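Local structure of Mgp-operon protein 3 (Mycoplasma pneumoniae, 6RJ1) at residues Lys506-Asp518 with Ser526-Tyr538. The protein probably serves as a surface adhesin subunit that, together with the P1 adhesin, helps this human pathogen attach to host cells. Sequence-based numbering, arbitrary orientation.
Sequences KQFVENQLGFKDD and SNLKAQGLTQPAY
N527, in the loop before strand 538-546, grips F515 in the chain that follows helix 503-511, a worked example of an Asx motif whose amide serves two purposes. OD1 accepts from the backbone N of A530, holding the amide within its own loop, while ND2 ties that loop to F515 O at 3.0 Å, nearly straight (163°) and almost within its own amide plane; ND2 also bonds I650 O of the neighbouring strand 650-654. Two further polar bonds cross the contact. T534 OG1 donates to the anti lone pair of E510 OE2 (2.9 Å). In K529, chi1 of -157° turns CG away from the backbone N and the chain stays extended from there, passing alongside E510 O and bringing NZ above the carbonyl plane of N511 OD1, 3.0 Å away; a water accepting from NZ donates to N511 O.

L513 supplies the apolar packing. It sets CD2 against P536 CD (3.8 Å) and L528 CD1, and CD1 against the T534 backbone, with A559 of strand 549-563 touching the same leucine. At the more exposed border K516 lies across the start of the K529-G532 type I turn, its CD 3.4 Å from K529 O.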
loop_
_atom_site.group_PDB
_atom_site.type_symbol
_atom_site.label_atom_id
_atom_site.label_comp_id
_atom_site.label_asym_id
_atom_site.label_seq_id
_atom_site.Cartn_x
_atom_site.Cartn_y
_atom_site.Cartn_z
ATOM N N LYS A 506 -11.795 0.636 -13.801
ATOM C CA LYS A 506 -10.481 0.241 -14.322
ATOM C C LYS A 506 -9.957 1.390 -15.193
ATOM O O LYS A 506 -8.819 1.834 -15.004
ATOM C CB LYS A 506 -10.586 -1.052 -15.150
ATOM C CG LYS A 506 -9.230 -1.645 -15.551
ATOM C CD LYS A 506 -9.346 -3.030 -16.208
ATOM C CE LYS A 506 -9.571 -2.976 -17.698
ATOM N NZ LYS A 506 -9.699 -4.342 -18.274
ATOM N N GLN A 507 -10.825 1.883 -16.119
ATOM C CA GLN A 507 -10.570 2.981 -17.057
ATOM C C GLN A 507 -10.042 4.210 -16.323
ATOM O O GLN A 507 -9.059 4.789 -16.768
ATOM C CB GLN A 507 -11.840 3.340 -17.843
ATOM C CG GLN A 507 -12.216 2.346 -18.934
ATOM C CD GLN A 507 -13.570 2.653 -19.542
ATOM O OE1 GLN A 507 -13.914 3.800 -19.836
ATOM N NE2 GLN A 507 -14.370 1.629 -19.758
ATOM N N PHE A 508 -10.651 4.561 -15.168
ATOM C CA PHE A 508 -10.223 5.686 -14.339
ATOM C C PHE A 508 -8.760 5.571 -13.915
ATOM O O PHE A 508 -8.012 6.531 -14.074
ATOM C CB PHE A 508 -11.121 5.824 -13.098
ATOM C CG PHE A 508 -12.275 6.773 -13.293
ATOM C CD1 PHE A 508 -12.087 8.148 -13.223
ATOM C CD2 PHE A 508 -13.555 6.293 -13.555
ATOM C CE1 PHE A 508 -13.154 9.023 -13.404
ATOM C CE2 PHE A 508 -14.620 7.176 -13.762
ATOM C CZ PHE A 508 -14.407 8.533 -13.707
ATOM N N VAL A 509 -8.355 4.396 -13.411
ATOM C CA VAL A 509 -6.995 4.129 -12.938
ATOM C C VAL A 509 -6.024 4.130 -14.113
ATOM O O VAL A 509 -5.030 4.860 -14.082
ATOM C CB VAL A 509 -6.910 2.821 -12.097
ATOM C CG1 VAL A 509 -5.478 2.517 -11.658
ATOM C CG2 VAL A 509 -7.844 2.882 -10.887
ATOM N N GLU A 510 -6.343 3.339 -15.161
ATOM C CA GLU A 510 -5.533 3.155 -16.366
ATOM C C GLU A 510 -5.360 4.408 -17.206
ATOM O O GLU A 510 -4.297 4.578 -17.801
ATOM C CB GLU A 510 -6.069 2.003 -17.221
ATOM C CG GLU A 510 -5.780 0.624 -16.639
ATOM C CD GLU A 510 -6.208 -0.564 -17.484
ATOM O OE1 GLU A 510 -7.022 -0.383 -18.420
ATOM O OE2 GLU A 510 -5.726 -1.684 -17.202
ATOM N N ASN A 511 -6.380 5.277 -17.273
ATOM C CA ASN A 511 -6.288 6.502 -18.068
ATOM C C ASN A 511 -5.317 7.499 -17.462
ATOM O O ASN A 511 -4.666 8.244 -18.190
ATOM C CB ASN A 511 -7.664 7.130 -18.324
ATOM C CG ASN A 511 -8.529 6.326 -19.253
ATOM O OD1 ASN A 511 -8.098 5.323 -19.847
ATOM N ND2 ASN A 511 -9.785 6.734 -19.386
ATOM N N GLN A 512 -5.182 7.481 -16.137
ATOM C CA GLN A 512 -4.266 8.382 -15.453
ATOM C C GLN A 512 -2.824 7.848 -15.457
ATOM O O GLN A 512 -1.921 8.592 -15.086
ATOM C CB GLN A 512 -4.776 8.731 -14.042
ATOM C CG GLN A 512 -4.548 10.195 -13.712
ATOM C CD GLN A 512 -5.381 10.708 -12.573
ATOM O OE1 GLN A 512 -4.850 11.181 -11.567
ATOM N NE2 GLN A 512 -6.701 10.668 -12.721
ATOM N N LEU A 513 -2.599 6.593 -15.938
ATOM C CA LEU A 513 -1.269 5.979 -16.000
ATOM C C LEU A 513 -0.352 6.703 -16.963
ATOM O O LEU A 513 0.860 6.715 -16.768
ATOM C CB LEU A 513 -1.329 4.477 -16.346
ATOM C CG LEU A 513 -1.875 3.503 -15.276
ATOM C CD1 LEU A 513 -2.062 2.114 -15.854
ATOM C CD2 LEU A 513 -0.954 3.402 -14.071
ATOM N N GLY A 514 -0.930 7.304 -17.993
ATOM C CA GLY A 514 -0.173 8.041 -18.991
ATOM C C GLY A 514 -0.937 8.313 -20.265
ATOM O O GLY A 514 -2.141 8.053 -20.353
ATOM N N PHE A 515 -0.217 8.829 -21.262
ATOM C CA PHE A 515 -0.760 9.191 -22.564
ATOM C C PHE A 515 -0.611 8.089 -23.614
ATOM O O PHE A 515 0.468 7.523 -23.810
ATOM C CB PHE A 515 -0.140 10.513 -23.045
ATOM C CG PHE A 515 -0.565 10.984 -24.412
ATOM C CD1 PHE A 515 -1.766 11.663 -24.591
ATOM C CD2 PHE A 515 0.254 10.783 -25.518
ATOM C CE1 PHE A 515 -2.154 12.109 -25.856
ATOM C CE2 PHE A 515 -0.135 11.231 -26.786
ATOM C CZ PHE A 515 -1.329 11.903 -26.942
ATOM N N LYS A 516 -1.709 7.836 -24.317
ATOM C CA LYS A 516 -1.791 6.868 -25.394
ATOM C C LYS A 516 -2.620 7.473 -26.541
ATOM O O LYS A 516 -3.696 8.039 -26.303
ATOM C CB LYS A 516 -2.413 5.560 -24.881
ATOM C CG LYS A 516 -2.287 4.405 -25.847
ATOM C CD LYS A 516 -2.891 3.136 -25.267
ATOM C CE LYS A 516 -2.310 1.906 -25.936
ATOM N NZ LYS A 516 -2.772 1.731 -27.340
ATOM N N ASP A 517 -2.087 7.396 -27.771
ATOM C CA ASP A 517 -2.755 7.862 -28.985
ATOM C C ASP A 517 -2.239 7.100 -30.186
ATOM O O ASP A 517 -1.061 6.743 -30.219
ATOM C CB ASP A 517 -2.602 9.381 -29.191
ATOM C CG ASP A 517 -3.553 9.978 -30.224
ATOM O OD1 ASP A 517 -4.551 9.307 -30.581
ATOM O OD2 ASP A 517 -3.301 11.110 -30.673
ATOM N N ASP A 518 -3.120 6.841 -31.165
ATOM C CA ASP A 518 -2.768 6.121 -32.392
ATOM C C ASP A 518 -1.671 6.842 -33.187
ATOM O O ASP A 518 -0.830 6.182 -33.794
ATOM C CB ASP A 518 -4.011 5.913 -33.280
ATOM C CG ASP A 518 -5.059 4.939 -32.750
ATOM O OD1 ASP A 518 -4.667 3.882 -32.193
ATOM O OD2 ASP A 518 -6.270 5.218 -32.925
ATOM N N SER A 526 7.131 6.464 -22.836
ATOM C CA SER A 526 7.337 5.180 -22.181
ATOM C C SER A 526 6.340 4.809 -21.073
ATOM O O SER A 526 6.440 3.692 -20.574
ATOM C CB SER A 526 8.763 5.111 -21.644
ATOM O OG SER A 526 9.102 6.279 -20.913
ATOM N N ASN A 527 5.367 5.686 -20.712
ATOM C CA ASN A 527 4.356 5.407 -19.668
ATOM C C ASN A 527 3.641 4.057 -19.839
ATOM O O ASN A 527 3.487 3.589 -20.974
ATOM C CB ASN A 527 3.321 6.524 -19.601
ATOM C CG ASN A 527 2.412 6.590 -20.810
ATOM O OD1 ASN A 527 1.479 5.794 -20.967
ATOM N ND2 ASN A 527 2.650 7.551 -21.680
ATOM N N LEU A 528 3.160 3.472 -18.720
ATOM C CA LEU A 528 2.473 2.179 -18.674
ATOM C C LEU A 528 1.273 2.026 -19.617
ATOM O O LEU A 528 1.100 0.938 -20.180
ATOM C CB LEU A 528 2.042 1.838 -17.249
ATOM C CG LEU A 528 3.164 1.533 -16.257
ATOM C CD1 LEU A 528 2.836 2.071 -14.906
ATOM C CD2 LEU A 528 3.480 0.065 -16.195
ATOM N N LYS A 529 0.443 3.083 -19.791
ATOM C CA LYS A 529 -0.733 2.998 -20.674
ATOM C C LYS A 529 -0.344 2.761 -22.132
ATOM O O LYS A 529 -0.932 1.891 -22.796
ATOM C CB LYS A 529 -1.655 4.218 -20.542
ATOM C CG LYS A 529 -3.081 3.915 -20.980
ATOM C CD LYS A 529 -3.878 5.161 -21.259
ATOM C CE LYS A 529 -5.269 4.797 -21.685
ATOM N NZ LYS A 529 -6.077 5.997 -21.999
ATOM N N ALA A 530 0.670 3.509 -22.610
ATOM C CA ALA A 530 1.208 3.415 -23.969
ATOM C C ALA A 530 1.812 2.033 -24.226
ATOM O O ALA A 530 1.801 1.572 -25.370
ATOM C CB ALA A 530 2.261 4.488 -24.184
ATOM N N GLN A 531 2.324 1.366 -23.161
ATOM C CA GLN A 531 2.939 0.035 -23.260
ATOM C C GLN A 531 1.926 -1.112 -23.084
ATOM O O GLN A 531 2.291 -2.287 -23.192
ATOM C CB GLN A 531 4.124 -0.101 -22.283
ATOM C CG GLN A 531 5.132 1.052 -22.333
ATOM C CD GLN A 531 5.624 1.389 -23.717
ATOM O OE1 GLN A 531 6.142 0.537 -24.442
ATOM N NE2 GLN A 531 5.465 2.647 -24.112
ATOM N N GLY A 532 0.666 -0.754 -22.841
ATOM C CA GLY A 532 -0.430 -1.699 -22.670
ATOM C C GLY A 532 -0.382 -2.431 -21.350
ATOM O O GLY A 532 -0.876 -3.553 -21.248
ATOM N N LEU A 533 0.223 -1.809 -20.339
ATOM C CA LEU A 533 0.334 -2.386 -19.007
ATOM C C LEU A 533 -0.713 -1.775 -18.062
ATOM O O LEU A 533 -1.346 -0.775 -18.411
ATOM C CB LEU A 533 1.770 -2.254 -18.476
ATOM C CG LEU A 533 2.858 -2.960 -19.320
ATOM C CD1 LEU A 533 4.221 -2.407 -19.026
ATOM C CD2 LEU A 533 2.843 -4.480 -19.143
ATOM N N THR A 534 -0.955 -2.416 -16.910
ATOM C CA THR A 534 -1.968 -1.953 -15.969
ATOM C C THR A 534 -1.287 -1.365 -14.708
ATOM O O THR A 534 -0.095 -1.023 -14.761
ATOM C CB THR A 534 -3.026 -3.066 -15.720
ATOM O OG1 THR A 534 -4.120 -2.531 -14.972
ATOM C CG2 THR A 534 -2.460 -4.323 -15.028
ATOM N N GLN A 535 -2.061 -1.209 -13.601
ATOM C CA GLN A 535 -1.599 -0.658 -12.330
ATOM C C GLN A 535 -0.307 -1.362 -11.860
ATOM O O GLN A 535 -0.286 -2.585 -11.732
ATOM C CB GLN A 535 -2.735 -0.653 -11.270
ATOM C CG GLN A 535 -2.356 -0.155 -9.865
ATOM C CD GLN A 535 -1.822 1.244 -9.782
ATOM O OE1 GLN A 535 -2.247 2.155 -10.506
ATOM N NE2 GLN A 535 -0.891 1.451 -8.867
ATOM N N PRO A 536 0.796 -0.593 -11.694
ATOM C CA PRO A 536 2.084 -1.215 -11.364
ATOM C C PRO A 536 2.403 -1.463 -9.890
ATOM O O PRO A 536 3.252 -2.295 -9.608
ATOM C CB PRO A 536 3.074 -0.199 -11.924
ATOM C CG PRO A 536 2.412 1.105 -11.627
ATOM C CD PRO A 536 0.953 0.862 -11.902
ATOM N N ALA A 537 1.842 -0.677 -8.970
ATOM C CA ALA A 537 2.224 -0.773 -7.571
ATOM C C ALA A 537 1.081 -0.806 -6.584
ATOM O O ALA A 537 0.002 -0.255 -6.832
ATOM C CB ALA A 537 3.181 0.356 -7.223
ATOM N N TYR A 538 1.347 -1.463 -5.442
ATOM C CA TYR A 538 0.412 -1.610 -4.337
ATOM C C TYR A 538 1.123 -1.520 -2.992
ATOM O O TYR A 538 2.295 -1.883 -2.884
ATOM C CB TYR A 538 -0.355 -2.950 -4.459
ATOM C CG TYR A 538 -1.246 -3.027 -5.683
ATOM C CD1 TYR A 538 -2.523 -2.473 -5.676
ATOM C CD2 TYR A 538 -0.788 -3.600 -6.872
ATOM C CE1 TYR A 538 -3.325 -2.492 -6.816
ATOM C CE2 TYR A 538 -1.578 -3.620 -8.017
ATOM C CZ TYR A 538 -2.850 -3.077 -7.982
ATOM O OH TYR A 538 -3.623 -3.107 -9.118
HETATM O O HOH W 1 -4.874 8.729 -20.996
#